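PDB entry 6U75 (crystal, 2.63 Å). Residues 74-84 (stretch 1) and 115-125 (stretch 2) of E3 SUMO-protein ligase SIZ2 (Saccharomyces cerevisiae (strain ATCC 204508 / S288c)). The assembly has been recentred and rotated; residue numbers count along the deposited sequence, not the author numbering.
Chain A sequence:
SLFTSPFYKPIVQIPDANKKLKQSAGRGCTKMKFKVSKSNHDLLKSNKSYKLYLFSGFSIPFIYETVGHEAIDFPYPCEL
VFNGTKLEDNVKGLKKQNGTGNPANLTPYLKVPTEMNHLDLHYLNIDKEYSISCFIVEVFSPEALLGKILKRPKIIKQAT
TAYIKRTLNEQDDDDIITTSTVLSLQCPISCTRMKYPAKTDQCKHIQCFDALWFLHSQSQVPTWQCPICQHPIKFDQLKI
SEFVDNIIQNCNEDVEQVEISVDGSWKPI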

# COMPACT_ATOMS: atom_id res chain seq x y z
N PHE A 74 2.14 7.52 12.24
CA PHE A 74 2.44 7.26 13.64
C PHE A 74 3.56 8.18 14.12
O PHE A 74 4.41 8.60 13.33
N PRO A 75 3.58 8.52 15.41
CA PRO A 75 4.73 9.27 15.94
C PRO A 75 5.98 8.41 15.94
O PRO A 75 5.97 7.29 16.45
N TYR A 76 7.06 8.93 15.36
CA TYR A 76 8.32 8.21 15.34
C TYR A 76 9.33 8.91 16.22
O TYR A 76 9.55 10.12 16.05
N PRO A 77 9.97 8.21 17.17
CA PRO A 77 9.80 6.79 17.50
C PRO A 77 8.56 6.52 18.34
O PRO A 77 8.04 7.43 18.98
N CYS A 78 8.11 5.27 18.35
CA CYS A 78 6.96 4.87 19.14
C CYS A 78 7.14 3.43 19.58
O CYS A 78 7.65 2.60 18.82
N GLU A 79 6.71 3.13 20.80
CA GLU A 79 6.63 1.75 21.28
C GLU A 79 5.18 1.47 21.65
O GLU A 79 4.65 2.08 22.59
N LEU A 80 4.55 0.57 20.90
CA LEU A 80 3.17 0.18 21.14
C LEU A 80 3.14 -1.13 21.91
O LEU A 80 3.80 -2.10 21.50
N VAL A 81 2.40 -1.17 23.01
CA VAL A 81 2.28 -2.35 23.85
C VAL A 81 0.79 -2.60 24.06
O VAL A 81 0.12 -1.81 24.74
N PHE A 82 0.27 -3.68 23.49
CA PHE A 82 -1.14 -4.03 23.59
C PHE A 82 -1.25 -5.26 24.49
O PHE A 82 -0.84 -6.36 24.11
N ASN A 83 -1.80 -5.06 25.69
CA ASN A 83 -1.98 -6.14 26.66
C ASN A 83 -0.64 -6.77 27.04
O ASN A 83 -0.52 -8.00 27.12
N GLY A 84 0.37 -5.93 27.26
CA GLY A 84 1.67 -6.39 27.68
C GLY A 84 2.59 -6.83 26.56
O GLY A 84 3.82 -6.79 26.74
N GLU A 115 -13.23 -8.77 29.65
CA GLU A 115 -12.05 -8.15 30.24
C GLU A 115 -11.68 -6.88 29.48
O GLU A 115 -12.21 -6.59 28.40
N MET A 116 -10.75 -6.13 30.06
CA MET A 116 -10.36 -4.82 29.55
C MET A 116 -9.11 -4.94 28.70
O MET A 116 -8.19 -5.70 29.03
N ASN A 117 -9.06 -4.17 27.61
CA ASN A 117 -7.88 -4.10 26.76
C ASN A 117 -7.14 -2.80 27.04
O ASN A 117 -7.74 -1.72 27.02
N HIS A 118 -5.84 -2.92 27.30
CA HIS A 118 -4.97 -1.78 27.58
C HIS A 118 -3.97 -1.63 26.44
O HIS A 118 -3.30 -2.60 26.05
N LEU A 119 -3.86 -0.41 25.91
CA LEU A 119 -2.91 -0.08 24.85
C LEU A 119 -2.05 1.08 25.34
O LEU A 119 -2.55 2.19 25.55
N ASP A 120 -0.76 0.82 25.54
CA ASP A 120 0.19 1.83 25.95
C ASP A 120 1.04 2.25 24.75
O ASP A 120 1.39 1.42 23.91
N LEU A 121 1.35 3.54 24.68
CA LEU A 121 2.15 4.10 23.60
C LEU A 121 3.24 4.96 24.25
O LEU A 121 2.94 6.03 24.79
N HIS A 122 4.47 4.47 24.20
CA HIS A 122 5.61 5.14 24.81
C HIS A 122 6.38 5.93 23.75
O HIS A 122 6.58 5.44 22.63
N TYR A 123 6.80 7.13 24.12
CA TYR A 123 7.46 8.04 23.19
C TYR A 123 8.46 8.89 23.94
O TYR A 123 8.36 9.07 25.16
N LEU A 124 9.42 9.43 23.20
CA LEU A 124 10.40 10.35 23.75
C LEU A 124 10.03 11.81 23.53
O LEU A 124 10.62 12.69 24.17
N ASN A 125 9.06 12.08 22.66
CA ASN A 125 8.64 13.44 22.34
C ASN A 125 7.50 13.34 21.34
O ASN A 125 7.29 12.29 20.72

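The two stretches pair as antiparallel strands, their axes 168° apart in direction and 4.8 Å apart at closest approach, so side chains alternate between a buried face carrying Leu80, Phe82, Leu119 and Leu121 and a more open face carrying Glu79, Val81, Asp120 and His122.

Ahead of the strand, Phe74 (chi1 m) makes no contact with stretch 2, and the exposed Tyr76 (t) points away from it. Between them Pro75 points toward stretch 2, its CG lying 4.4 Å from CD2 of Leu121. Pro77, which follows a cis peptide bond, lies sideways and places CG 4.3 Å from CD1 of Leu124, an apolar contact at the margin of the pairing. Cys78 takes the p rotamer; its CB packs 3.6 Å from Leu121 CD1.

Glu79 extends with chi1 and chi2 both t. Its CB sits 4.1 Å from CB of His122, as expected for cross-strand neighbours on one face, and the pair is held by two backbone hydrogen bonds, Glu79 N to His122 O and His122 N to Glu79 O, each 2.9 Å. The carboxylate makes no hydrogen bond to stretch 2.

On the buried face, Leu80 (m, t) turns the end of its side chain nearer the partner strand, bringing CD2 to 3.6 Å from CD1 of Leu121 (t, p). That same CD1 meets Cys78 CB, so with Pro75 at its CD2 Leu121 touches three side chains of stretch 1. Val81 (t) returns to the open face. Its CB is 4.4 Å from OD1 of Asp120 (m), while its CG2 is 4.4 Å from ND1 of His122 (m), oblique to the imidazole; these are loose contacts, and the tighter link is the backbone pair Val81 N to Asp120 O and Asp120 N to Val81 O, both 2.9 Å.

Phe82 (t, chi2 69°) reaches along the buried face. CD1 of Leu119 (t, p) lies at the edge of its ring, 3.7 Å from Phe82 CD1, and the far end of the ring reaches Asn117, with CZ 3.8 Å from Asn117 CB.

Asn83 closes the contact with polar groups. Its side chain is m, with an end that comes nearer stretch 2. Its amide N donates to His118 O at 2.9 Å, and its OD1 accepts from His118 N at 3.2 Å, so side chain and backbone together engage one residue. Its ND2 donates to OD1 of Asn117 (m) at 3.2 Å; both of these atoms are also hydrogen-bonded elsewhere in the structure.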

# COMPACT_ATOMS: atom_id res chain seq x y z
CB PHE A 74 2.88 5.81 13.83
CG PHE A 74 1.74 4.84 13.96
CD1 PHE A 74 1.14 4.29 12.84
CD2 PHE A 74 1.28 4.46 15.21
CE1 PHE A 74 0.09 3.39 12.97
CE2 PHE A 74 0.24 3.56 15.34
CZ PHE A 74 -0.36 3.03 14.22
CB PRO A 75 4.29 9.64 17.35
CG PRO A 75 3.28 8.61 17.72
CD PRO A 75 2.58 8.24 16.44
CB TYR A 76 8.87 8.09 13.91
CG TYR A 76 10.17 7.32 13.85
CD1 TYR A 76 10.17 5.93 13.86
CD2 TYR A 76 11.39 7.97 13.81
CE1 TYR A 76 11.35 5.21 13.82
CE2 TYR A 76 12.58 7.26 13.76
CZ TYR A 76 12.55 5.88 13.77
OH TYR A 76 13.73 5.17 13.72
CB PRO A 77 11.06 6.46 18.28
CG PRO A 77 11.36 7.74 18.99
CD PRO A 77 11.03 8.82 18.00
CB CYS A 78 5.65 5.01 18.36
SG CYS A 78 5.68 4.25 16.72
CB GLU A 79 7.56 1.53 22.47
CG GLU A 79 7.48 0.13 23.07
CD GLU A 79 8.75 -0.27 23.79
OE1 GLU A 79 9.85 -0.05 23.22
OE2 GLU A 79 8.66 -0.79 24.92
CB LEU A 80 2.40 0.04 19.83
CG LEU A 80 2.22 1.32 19.01
CD1 LEU A 80 1.85 0.98 17.58
CD2 LEU A 80 1.17 2.21 19.65
CB VAL A 81 3.00 -2.19 25.19
CG1 VAL A 81 2.89 -3.47 26.01
CG2 VAL A 81 4.47 -1.83 24.96
CB PHE A 82 -1.73 -4.30 22.21
CG PHE A 82 -3.23 -4.42 22.21
CD1 PHE A 82 -4.03 -3.31 22.47
CD2 PHE A 82 -3.84 -5.63 21.95
CE1 PHE A 82 -5.40 -3.42 22.47
CE2 PHE A 82 -5.22 -5.74 21.95
CZ PHE A 82 -6.00 -4.63 22.21
CB ASN A 83 -2.96 -7.19 26.13
CG ASN A 83 -4.36 -6.65 25.97
OD1 ASN A 83 -4.84 -5.88 26.80
ND2 ASN A 83 -5.04 -7.05 24.90
CB GLU A 115 -10.88 -9.14 30.25
CG GLU A 115 -11.09 -10.32 31.19
CD GLU A 115 -9.93 -11.29 31.19
OE1 GLU A 115 -9.01 -11.10 30.36
OE2 GLU A 115 -9.93 -12.23 32.01
CB MET A 116 -10.12 -3.85 30.71
CG MET A 116 -10.21 -2.39 30.32
SD MET A 116 -11.92 -1.88 30.07
CE MET A 116 -11.70 -0.27 29.33
CB ASN A 117 -8.25 -4.19 25.28
CG ASN A 117 -8.88 -5.52 24.92
OD1 ASN A 117 -8.19 -6.53 24.78
ND2 ASN A 117 -10.20 -5.53 24.75
CB HIS A 118 -4.22 -1.98 28.90
CG HIS A 118 -5.12 -2.22 30.07
ND1 HIS A 118 -5.71 -1.20 30.78
CD2 HIS A 118 -5.53 -3.37 30.66
CE1 HIS A 118 -6.45 -1.71 31.76
NE2 HIS A 118 -6.35 -3.02 31.70
CB LEU A 119 -3.63 0.28 23.56
CG LEU A 119 -2.74 0.74 22.40
CD1 LEU A 119 -1.84 -0.39 21.93
CD2 LEU A 119 -3.59 1.26 21.24
CB ASP A 120 1.09 1.32 27.07
CG ASP A 120 0.31 0.64 28.18
OD1 ASP A 120 0.17 -0.60 28.14
OD2 ASP A 120 -0.17 1.35 29.10
CB LEU A 121 1.29 4.92 22.65
CG LEU A 121 2.00 5.70 21.54
CD1 LEU A 121 3.17 4.93 20.96
CD2 LEU A 121 1.00 6.05 20.45
CB HIS A 122 6.54 4.14 25.48
CG HIS A 122 5.91 3.39 26.61
ND1 HIS A 122 5.12 2.27 26.41
CD2 HIS A 122 5.94 3.59 27.95
CE1 HIS A 122 4.70 1.82 27.58
NE2 HIS A 122 5.18 2.61 28.53
CB TYR A 123 6.44 8.93 22.48
CG TYR A 123 5.54 9.67 23.45
CD1 TYR A 123 5.92 10.89 23.99
CD2 TYR A 123 4.32 9.13 23.84
CE1 TYR A 123 5.11 11.56 24.88
CE2 TYR A 123 3.50 9.79 24.73
CZ TYR A 123 3.90 11.01 25.25
OH TYR A 123 3.09 11.67 26.14
CB LEU A 124 11.78 10.10 23.12
CG LEU A 124 12.28 8.66 23.19
CD1 LEU A 124 13.65 8.53 22.53
CD2 LEU A 124 12.33 8.18 24.63
CB ASN A 125 9.78 14.27 21.76
CG ASN A 125 10.33 13.69 20.48
OD1 ASN A 125 11.15 12.77 20.50
ND2 ASN A 125 9.87 14.21 19.34